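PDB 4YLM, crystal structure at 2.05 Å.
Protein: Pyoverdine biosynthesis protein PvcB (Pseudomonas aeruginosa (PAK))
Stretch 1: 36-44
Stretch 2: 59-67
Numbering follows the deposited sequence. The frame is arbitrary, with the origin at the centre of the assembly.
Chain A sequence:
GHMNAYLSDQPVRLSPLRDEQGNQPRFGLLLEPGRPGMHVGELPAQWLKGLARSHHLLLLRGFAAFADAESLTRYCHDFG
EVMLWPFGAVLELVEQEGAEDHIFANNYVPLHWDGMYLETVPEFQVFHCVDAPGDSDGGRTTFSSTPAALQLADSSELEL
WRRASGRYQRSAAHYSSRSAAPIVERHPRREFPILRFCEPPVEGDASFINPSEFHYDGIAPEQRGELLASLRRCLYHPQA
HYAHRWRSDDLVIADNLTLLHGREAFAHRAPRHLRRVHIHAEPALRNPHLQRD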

ATOM      1  N   PRO A  36      -1.862  13.859  18.735  1.00 24.77           N
ATOM      2  CA  PRO A  36      -1.297  13.773  20.083  1.00 27.90           C
ATOM      3  C   PRO A  36      -1.322  12.338  20.604  1.00 27.93           C
ATOM      4  O   PRO A  36      -2.355  11.676  20.507  1.00 30.25           O
ATOM      5  CB  PRO A  36      -2.236  14.662  20.909  1.00 30.91           C
ATOM      6  CG  PRO A  36      -2.745  15.672  19.933  1.00 32.00           C
ATOM      7  CD  PRO A  36      -2.902  14.899  18.627  1.00 29.24           C
ATOM      8  N   GLY A  37      -0.193  11.863  21.121  1.00 25.03           N
ATOM      9  CA  GLY A  37      -0.130  10.552  21.751  1.00 28.15           C
ATOM     10  C   GLY A  37      -0.056   9.361  20.799  1.00 31.35           C
ATOM     11  O   GLY A  37      -0.077   8.208  21.234  1.00 26.96           O
ATOM     12  N   MET A  38       0.045   9.623  19.501  1.00 26.75           N
ATOM     13  CA  MET A  38       0.039   8.534  18.518  1.00 23.84           C
ATOM     14  C   MET A  38       1.150   7.514  18.757  1.00 25.12           C
ATOM     15  O   MET A  38       2.280   7.862  19.097  1.00 22.93           O
ATOM     16  CB  MET A  38       0.102   9.095  17.099  1.00 25.30           C
ATOM     17  CG  MET A  38       0.189   8.042  15.993  1.00 26.21           C
ATOM     18  SD  MET A  38       0.103   8.845  14.369  1.00 25.05           S
ATOM     19  CE  MET A  38      -1.573   9.407  14.350  1.00 26.23           C
ATOM     20  N   HIS A  39       0.812   6.243  18.584  1.00 22.23           N
ATOM     21  CA  HIS A  39       1.732   5.132  18.828  1.00 22.97           C
ATOM     22  C   HIS A  39       2.173   4.601  17.460  1.00 22.34           C
ATOM     23  O   HIS A  39       1.424   4.714  16.500  1.00 20.42           O
ATOM     24  CB  HIS A  39       0.949   4.065  19.599  1.00 24.88           C
ATOM     25  CG  HIS A  39       1.765   2.903  20.069  1.00 24.62           C
ATOM     26  ND1 HIS A  39       2.192   1.902  19.224  1.00 26.70           N
ATOM     27  CD2 HIS A  39       2.161   2.541  21.315  1.00 24.41           C
ATOM     28  CE1 HIS A  39       2.852   0.992  19.922  1.00 28.23           C
ATOM     29  NE2 HIS A  39       2.844   1.355  21.193  1.00 26.87           N
ATOM     30  N   VAL A  40       3.375   4.036  17.346  1.00 21.79           N
ATOM     31  CA  VAL A  40       3.855   3.602  16.042  1.00 23.34           C
ATOM     32  C   VAL A  40       2.915   2.581  15.392  1.00 24.24           C
ATOM     33  O   VAL A  40       2.828   2.509  14.166  1.00 19.71           O
ATOM     34  CB  VAL A  40       5.267   2.974  16.095  1.00 28.21           C
ATOM     35  CG1 VAL A  40       6.315   4.016  16.501  1.00 24.65           C
ATOM     36  CG2 VAL A  40       5.276   1.797  17.029  1.00 31.03           C
ATOM     37  N   GLY A  41       2.224   1.794  16.214  1.00 24.58           N
ATOM     38  CA  GLY A  41       1.387   0.713  15.716  1.00 24.08           C
ATOM     39  C   GLY A  41       0.132   1.177  14.998  1.00 22.15           C
ATOM     40  O   GLY A  41      -0.505   0.410  14.277  1.00 24.01           O
ATOM     41  N   GLU A  42      -0.231   2.435  15.199  1.00 20.25           N
ATOM     42  CA  GLU A  42      -1.383   3.010  14.513  1.00 21.09           C
ATOM     43  C   GLU A  42      -1.173   3.135  12.992  1.00 22.99           C
ATOM     44  O   GLU A  42      -2.139   3.163  12.237  1.00 22.20           O
ATOM     45  CB  GLU A  42      -1.771   4.352  15.154  1.00 21.01           C
ATOM     46  CG  GLU A  42      -2.179   4.182  16.627  1.00 24.86           C
ATOM     47  CD  GLU A  42      -2.510   5.489  17.340  1.00 22.32           C
ATOM     48  OE1 GLU A  42      -3.382   6.240  16.875  1.00 27.71           O
ATOM     49  OE2 GLU A  42      -1.905   5.746  18.393  1.00 28.53           O
ATOM     50  N   LEU A  43       0.078   3.183  12.544  1.00 22.21           N
ATOM     51  CA  LEU A  43       0.361   3.239  11.106  1.00 19.48           C
ATOM     52  C   LEU A  43       0.350   1.822  10.528  1.00 21.77           C
ATOM     53  O   LEU A  43       0.698   0.874  11.220  1.00 23.85           O
ATOM     54  CB  LEU A  43       1.728   3.904  10.858  1.00 20.66           C
ATOM     55  CG  LEU A  43       1.867   5.323  11.432  1.00 21.27           C
ATOM     56  CD1 LEU A  43       3.270   5.876  11.169  1.00 23.67           C
ATOM     57  CD2 LEU A  43       0.809   6.229  10.810  1.00 23.82           C
ATOM     58  N   PRO A  44      -0.061   1.669   9.260  1.00 21.18           N
ATOM     59  CA  PRO A  44      -0.085   0.316   8.691  1.00 23.16           C
ATOM     60  C   PRO A  44       1.308  -0.172   8.309  1.00 19.73           C
ATOM     61  O   PRO A  44       2.000   0.499   7.548  1.00 20.45           O
ATOM     62  CB  PRO A  44      -0.954   0.463   7.424  1.00 22.48           C
ATOM     63  CG  PRO A  44      -1.264   1.937   7.267  1.00 22.40           C
ATOM     64  CD  PRO A  44      -0.467   2.701   8.294  1.00 23.46           C
ATOM     65  N   LEU A  59      12.897   6.957   9.852  1.00 20.60           N
ATOM     66  CA  LEU A  59      13.038   7.351  11.241  1.00 20.95           C
ATOM     67  C   LEU A  59      11.665   7.784  11.714  1.00 21.52           C
ATOM     68  O   LEU A  59      11.141   8.779  11.239  1.00 21.05           O
ATOM     69  CB  LEU A  59      14.045   8.505  11.377  1.00 22.21           C
ATOM     70  CG  LEU A  59      14.059   9.260  12.713  1.00 22.02           C
ATOM     71  CD1 LEU A  59      14.302   8.295  13.876  1.00 21.24           C
ATOM     72  CD2 LEU A  59      15.108  10.410  12.708  1.00 20.76           C
ATOM     73  N   LEU A  60      11.048   6.994  12.587  1.00 22.26           N
ATOM     74  CA  LEU A  60       9.799   7.406  13.222  1.00 22.10           C
ATOM     75  C   LEU A  60      10.163   8.008  14.570  1.00 23.83           C
ATOM     76  O   LEU A  60      10.678   7.312  15.455  1.00 24.68           O
ATOM     77  CB  LEU A  60       8.850   6.223  13.423  1.00 18.95           C
ATOM     78  CG  LEU A  60       8.218   5.645  12.151  1.00 22.21           C
ATOM     79  CD1 LEU A  60       9.221   4.853  11.354  1.00 23.40           C
ATOM     80  CD2 LEU A  60       7.026   4.759  12.535  1.00 26.18           C
ATOM     81  N   ARG A  61       9.892   9.300  14.728  1.00 26.40           N
ATOM     82  CA  ARG A  61      10.372  10.033  15.898  1.00 23.94           C
ATOM     83  C   ARG A  61       9.251  10.786  16.574  1.00 20.86           C
ATOM     84  O   ARG A  61       8.476  11.490  15.924  1.00 24.15           O
ATOM     85  CB  ARG A  61      11.509  10.997  15.494  1.00 23.41           C
ATOM     86  CG  ARG A  61      11.985  11.933  16.615  1.00 27.46           C
ATOM     87  CD  ARG A  61      13.364  12.534  16.288  1.00 21.81           C
ATOM     88  NE  ARG A  61      14.447  11.579  16.501  1.00 29.67           N
ATOM     89  CZ  ARG A  61      15.740  11.859  16.351  1.00 29.92           C
ATOM     90  NH1 ARG A  61      16.125  13.071  15.956  1.00 27.33           N
ATOM     91  NH2 ARG A  61      16.650  10.922  16.585  1.00 26.81           N
ATOM     92  N   GLY A  62       9.156  10.630  17.887  1.00 24.05           N
ATOM     93  CA  GLY A  62       8.167  11.351  18.661  1.00 21.48           C
ATOM     94  C   GLY A  62       6.885  10.551  18.852  1.00 25.51           C
ATOM     95  O   GLY A  62       5.891  11.075  19.358  1.00 26.67           O
ATOM     96  N   PHE A  63       6.893   9.285  18.443  1.00 25.24           N
ATOM     97  CA  PHE A  63       5.712   8.426  18.650  1.00 23.09           C
ATOM     98  C   PHE A  63       5.810   7.786  20.033  1.00 25.50           C
ATOM     99  O   PHE A  63       6.905   7.601  20.552  1.00 24.19           O
ATOM    100  CB  PHE A  63       5.644   7.301  17.601  1.00 22.57           C
ATOM    101  CG  PHE A  63       5.334   7.778  16.204  1.00 23.59           C
ATOM    102  CD1 PHE A  63       4.040   7.705  15.704  1.00 23.25           C
ATOM    103  CD2 PHE A  63       6.337   8.279  15.389  1.00 23.83           C
ATOM    104  CE1 PHE A  63       3.745   8.143  14.416  1.00 24.57           C
ATOM    105  CE2 PHE A  63       6.057   8.725  14.101  1.00 21.44           C
ATOM    106  CZ  PHE A  63       4.759   8.658  13.609  1.00 22.20           C
ATOM    107  N   ALA A  64       4.677   7.434  20.627  1.00 26.06           N
ATOM    108  CA  ALA A  64       4.712   6.551  21.788  1.00 26.28           C
ATOM    109  C   ALA A  64       5.126   5.218  21.196  1.00 30.06           C
ATOM    110  O   ALA A  64       4.692   4.856  20.095  1.00 32.29           O
ATOM    111  CB  ALA A  64       3.321   6.434  22.429  1.00 25.76           C
ATOM    112  N   ALA A  65       5.962   4.477  21.899  1.00 32.02           N
ATOM    113  CA  ALA A  65       6.406   3.192  21.378  1.00 31.50           C
ATOM    114  C   ALA A  65       6.216   2.056  22.405  1.00 32.16           C
ATOM    115  O   ALA A  65       5.328   2.109  23.253  1.00 28.54           O
ATOM    116  CB  ALA A  65       7.868   3.281  20.867  1.00 29.10           C
ATOM    117  N   PHE A  66       7.053   1.035  22.320  1.00 32.20           N
ATOM    118  CA  PHE A  66       6.764  -0.228  22.979  1.00 32.26           C
ATOM    119  C   PHE A  66       7.202  -0.273  24.442  1.00 31.55           C
ATOM    120  O   PHE A  66       8.319   0.108  24.784  1.00 30.04           O
ATOM    121  CB  PHE A  66       7.363  -1.369  22.155  1.00 28.89           C
ATOM    122  CG  PHE A  66       6.964  -1.315  20.708  1.00 30.33           C
ATOM    123  CD1 PHE A  66       5.770  -1.881  20.283  1.00 29.01           C
ATOM    124  CD2 PHE A  66       7.754  -0.648  19.782  1.00 27.10           C
ATOM    125  CE1 PHE A  66       5.384  -1.813  18.946  1.00 30.21           C
ATOM    126  CE2 PHE A  66       7.379  -0.570  18.448  1.00 32.67           C
ATOM    127  CZ  PHE A  66       6.187  -1.158  18.026  1.00 29.68           C
ATOM    128  N   ALA A  67       6.305  -0.746  25.296  1.00 32.93           N
ATOM    129  CA  ALA A  67       6.550  -0.770  26.733  1.00 35.39           C
ATOM    130  C   ALA A  67       7.639  -1.758  27.119  1.00 33.87           C
ATOM    131  O   ALA A  67       8.294  -1.587  28.141  1.00 36.48           O
ATOM    132  CB  ALA A  67       5.244  -1.073  27.500  1.00 35.48           C
TER
HETATM  133  O   HOH W   1       3.089  10.544  20.092  1.00 30.33           O

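Where two largely irregular segments meet, a single beta bridge can satisfy a few backbone groups while side chains pack around it. PvcB offers a compact example. His-39 and Ala-64 sit opposite each other, and the bonds run between the two neighbours of His-39 and Ala-64 itself: Ala-64 N donates to Met-38 O at 2.9 Å, and Val-40 N donates to Ala-64 O at 3.2 Å. The same Ala-64 O receives a CA-H contact from His-39 CA, also at 3.2 Å. Met-38 O has a second donor, water 1 (3.0 Å), which also donates to Gly-62 O at 2.9 Å and so ties the two stretches together beside the bridge.

The backbone N and O and the ring ND1 of His-39 are met within its own stretch. Its N donates to Glu-42 OE2 (2.8 Å), its O accepts from Glu-42 N (3.1 Å), and its ND1 accepts from Gly-41 N (3.0 Å). That last bond implies an unprotonated ND1 and helps hold the imidazole, whose edge meets the face of Phe-66 with the planes at 89°.

Apolar packing completes the contact. Val-40 reaches Phe-63 CB through CG1 (3.5 Å) and Phe-66 CZ through CG2 (3.2 Å), Leu-43 CD1 lies 4.0 Å from Phe-63 CE1, and Met-38 SD approaches the Phe-63 ring at its edge, 3.7 Å from CE1.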